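Local coordinates for NAD-dependent protein deacylase 2 (Archaeoglobus fulgidus, PDB 4TWJ), which removes acetyl and other acyl groups from lysine side chains of proteins, consuming NAD and deacetylating the archaeal chromatin protein Alba, at residues V19-A24 / S192-Y197. Sequence-based numbering, arbitrary orientation.
With ACT (acetate ion), chain F.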
ATOM      1  N   VAL A  19     -11.645  -2.197   7.060  1.00 11.41           N
ATOM      2  CA  VAL A  19     -10.233  -1.930   6.797  1.00 11.04           C
ATOM      3  C   VAL A  19      -9.959  -2.175   5.315  1.00 10.81           C
ATOM      4  O   VAL A  19     -10.491  -3.121   4.733  1.00 10.60           O
ATOM      5  CB  VAL A  19      -9.334  -2.845   7.660  1.00 11.08           C
ATOM      6  CG1 VAL A  19      -7.869  -2.744   7.245  1.00 11.21           C
ATOM      7  CG2 VAL A  19      -9.507  -2.496   9.132  1.00 11.09           C
ATOM      8  N   VAL A  20      -9.152  -1.305   4.714  1.00 10.50           N
ATOM      9  CA  VAL A  20      -8.720  -1.467   3.328  1.00 10.55           C
ATOM     10  C   VAL A  20      -7.218  -1.733   3.296  1.00 10.47           C
ATOM     11  O   VAL A  20      -6.459  -1.097   4.024  1.00 10.62           O
ATOM     12  CB  VAL A  20      -9.078  -0.232   2.481  1.00 10.61           C
ATOM     13  CG1 VAL A  20      -8.530  -0.369   1.067  1.00 10.72           C
ATOM     14  CG2 VAL A  20     -10.586  -0.045   2.456  1.00 10.66           C
ATOM     15  N   PHE A  21      -6.816  -2.685   2.455  1.00 10.15           N
ATOM     16  CA  PHE A  21      -5.432  -3.149   2.340  1.00 10.12           C
ATOM     17  C   PHE A  21      -5.039  -3.002   0.872  1.00 10.32           C
ATOM     18  O   PHE A  21      -5.711  -3.559  -0.002  1.00 10.25           O
ATOM     19  CB  PHE A  21      -5.365  -4.609   2.796  1.00  9.97           C
ATOM     20  CG  PHE A  21      -4.015  -5.260   2.648  1.00 10.05           C
ATOM     21  CD1 PHE A  21      -3.180  -5.409   3.746  1.00 10.13           C
ATOM     22  CD2 PHE A  21      -3.608  -5.787   1.425  1.00 10.16           C
ATOM     23  CE1 PHE A  21      -1.953  -6.045   3.626  1.00 10.22           C
ATOM     24  CE2 PHE A  21      -2.383  -6.423   1.299  1.00 10.27           C
ATOM     25  CZ  PHE A  21      -1.557  -6.549   2.401  1.00 10.26           C
ATOM     26  N   THR A  22      -3.979  -2.245   0.590  1.00 10.66           N
ATOM     27  CA  THR A  22      -3.606  -1.971  -0.800  1.00 11.05           C
ATOM     28  C   THR A  22      -2.163  -2.312  -1.133  1.00 11.43           C
ATOM     29  O   THR A  22      -1.279  -2.255  -0.278  1.00 11.23           O
ATOM     30  CB  THR A  22      -3.864  -0.498  -1.177  1.00 11.12           C
ATOM     31  OG1 THR A  22      -2.975   0.359  -0.448  1.00 11.44           O
ATOM     32  CG2 THR A  22      -5.305  -0.119  -0.865  1.00 11.14           C
ATOM     33  N   GLY A  23      -1.949  -2.646  -2.403  1.00 12.23           N
ATOM     34  CA  GLY A  23      -0.621  -2.901  -2.951  1.00 12.85           C
ATOM     35  C   GLY A  23      -0.420  -2.163  -4.260  1.00 13.84           C
ATOM     36  O   GLY A  23      -1.176  -1.241  -4.592  1.00 13.80           O
ATOM     37  N   ALA A  24       0.590  -2.591  -5.015  1.00 14.77           N
ATOM     38  CA  ALA A  24       1.062  -1.851  -6.192  1.00 16.05           C
ATOM     39  C   ALA A  24       0.038  -1.707  -7.317  1.00 17.22           C
ATOM     40  O   ALA A  24       0.159  -0.796  -8.141  1.00 17.73           O
ATOM     41  CB  ALA A  24       2.339  -2.485  -6.729  1.00 16.32           C
ATOM     42  N   SER A 192      -3.444  -5.983  -4.775  1.00 14.46           N
ATOM     43  CA  SER A 192      -2.327  -6.780  -4.253  1.00 14.85           C
ATOM     44  C   SER A 192      -2.492  -8.255  -4.594  1.00 15.48           C
ATOM     45  O   SER A 192      -3.589  -8.803  -4.496  1.00 15.14           O
ATOM     46  CB  SER A 192      -2.196  -6.616  -2.738  1.00 14.80           C
ATOM     47  OG  SER A 192      -1.126  -7.410  -2.237  1.00 14.62           O
ATOM     48  N   SER A 193      -1.388  -8.898  -4.972  1.00 16.98           N
ATOM     49  CA  SER A 193      -1.385 -10.337  -5.259  1.00 17.66           C
ATOM     50  C   SER A 193      -1.131 -11.183  -4.004  1.00 17.45           C
ATOM     51  O   SER A 193      -1.189 -12.410  -4.061  1.00 18.10           O
ATOM     52  CB  SER A 193      -0.363 -10.672  -6.356  1.00 18.66           C
ATOM     53  OG  SER A 193       0.890 -10.071  -6.099  1.00 19.84           O
ATOM     54  N   LEU A 194      -0.856 -10.523  -2.878  1.00 16.74           N
ATOM     55  CA  LEU A 194      -0.703 -11.187  -1.582  1.00 16.26           C
ATOM     56  C   LEU A 194       0.417 -12.232  -1.590  1.00 15.69           C
ATOM     57  O   LEU A 194       0.262 -13.346  -1.085  1.00 16.22           O
ATOM     58  CB  LEU A 194      -2.038 -11.783  -1.111  1.00 16.50           C
ATOM     59  CG  LEU A 194      -3.171 -10.753  -1.021  1.00 16.58           C
ATOM     60  CD1 LEU A 194      -4.501 -11.412  -0.698  1.00 16.64           C
ATOM     61  CD2 LEU A 194      -2.838  -9.683   0.010  1.00 16.39           C
ATOM     62  N   VAL A 195       1.555 -11.833  -2.152  1.00 15.14           N
ATOM     63  CA  VAL A 195       2.753 -12.674  -2.202  1.00 14.62           C
ATOM     64  C   VAL A 195       3.929 -12.077  -1.418  1.00 14.00           C
ATOM     65  O   VAL A 195       5.009 -12.667  -1.387  1.00 14.23           O
ATOM     66  CB  VAL A 195       3.191 -12.950  -3.663  1.00 14.99           C
ATOM     67  CG1 VAL A 195       2.134 -13.773  -4.382  1.00 15.28           C
ATOM     68  CG2 VAL A 195       3.485 -11.662  -4.420  1.00 15.08           C
ATOM     69  N   VAL A 196       3.730 -10.916  -0.798  1.00 13.09           N
ATOM     70  CA  VAL A 196       4.782 -10.289  -0.000  1.00 12.74           C
ATOM     71  C   VAL A 196       4.432 -10.357   1.483  1.00 12.46           C
ATOM     72  O   VAL A 196       3.422  -9.808   1.925  1.00 12.45           O
ATOM     73  CB  VAL A 196       5.041  -8.834  -0.430  1.00 12.65           C
ATOM     74  CG1 VAL A 196       6.109  -8.203   0.454  1.00 12.69           C
ATOM     75  CG2 VAL A 196       5.462  -8.786  -1.891  1.00 12.79           C
ATOM     76  N   TYR A 197       5.270 -11.066   2.235  1.00 12.03           N
ATOM     77  CA  TYR A 197       5.115 -11.210   3.669  1.00 11.90           C
ATOM     78  C   TYR A 197       6.090 -10.278   4.380  1.00 11.45           C
ATOM     79  O   TYR A 197       7.094  -9.857   3.789  1.00 11.05           O
ATOM     80  CB  TYR A 197       5.373 -12.661   4.087  1.00 12.26           C
ATOM     81  CG  TYR A 197       4.184 -13.563   3.869  1.00 12.85           C
ATOM     82  CD1 TYR A 197       3.216 -13.707   4.852  1.00 13.11           C
ATOM     83  CD2 TYR A 197       4.026 -14.269   2.681  1.00 13.21           C
ATOM     84  CE1 TYR A 197       2.121 -14.529   4.664  1.00 13.45           C
ATOM     85  CE2 TYR A 197       2.932 -15.097   2.483  1.00 13.55           C
ATOM     86  CZ  TYR A 197       1.985 -15.222   3.480  1.00 13.62           C
ATOM     87  OH  TYR A 197       0.896 -16.042   3.292  1.00 14.39           O
TER
HETATM   88  C   ACT F 304       1.307  -6.497  -5.685  1.00 34.89           C
HETATM   89  O   ACT F 304       1.151  -7.697  -5.383  1.00 35.58           O
HETATM   90  OXT ACT F 304       1.639  -5.646  -4.834  1.00 35.37           O
HETATM   91  CH3 ACT F 304       1.084  -6.071  -7.105  1.00 35.31           C
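Ser192 stands against Gly23 and the ring of Phe21, where the loop following strand 186-190 passes the end of strand 18-22. Its CB rests on the glycine backbone, Ser192 CB lying 4.0 Å from Gly23 N and equally near Gly23 CA; Gly23 CA and Ser192 CA are 4.4 Å apart, and a side chain on Gly23 would run into this CB. From there OG, anti to the backbone N (chi1 179°), bends forward over its own chain, and Ser192 OG accepts from Leu194 N at 3.2 Å, closing an ST turn. Ser192 OG also lies in the plane of the Phe21 ring, at its edge, 3.9 Å from CE2, and is hydrogen-bonded to Gln100 NE2. Leu194 reaches that ring atom with one methyl, CD2, which comes obliquely to within 3.5 Å of Phe21 CE2. Replacing Ser192 with alanine would probably leave the Leu194 N-H and the Gln100 amide without their shared oxygen and the turn less firmly held.

Beside this apolar contact, an acetate ion, probably from the crystallisation liquor, bridges the segments: its OXT takes the N-H of Ala24, 3.2 Å from Ala24 N, while its O takes that of Ser193, 2.8 Å from Ser193 N and nearly straight at 170°. Gly23, Ala24, Ser192 and Ser193 belong to the NAD-binding site, so the anion probably sits in part of the dinucleotide cleft of the sirtuin Rossmann-fold domain. Asn217, another NAD-binding residue, donates to the carbonyl of Ser192. Phe21 also packs on Ile98 of strand 94-99, Val189 of strand 186-190 and Leu202 of helix 201-208, while Leu194 touches Pro203 of that helix; the contact thus joins the C-terminal end of strand 18-22, one of the two middle strands of the parallel sheet, to the loop leading from neighbouring strand 186-190 into helix 201-208.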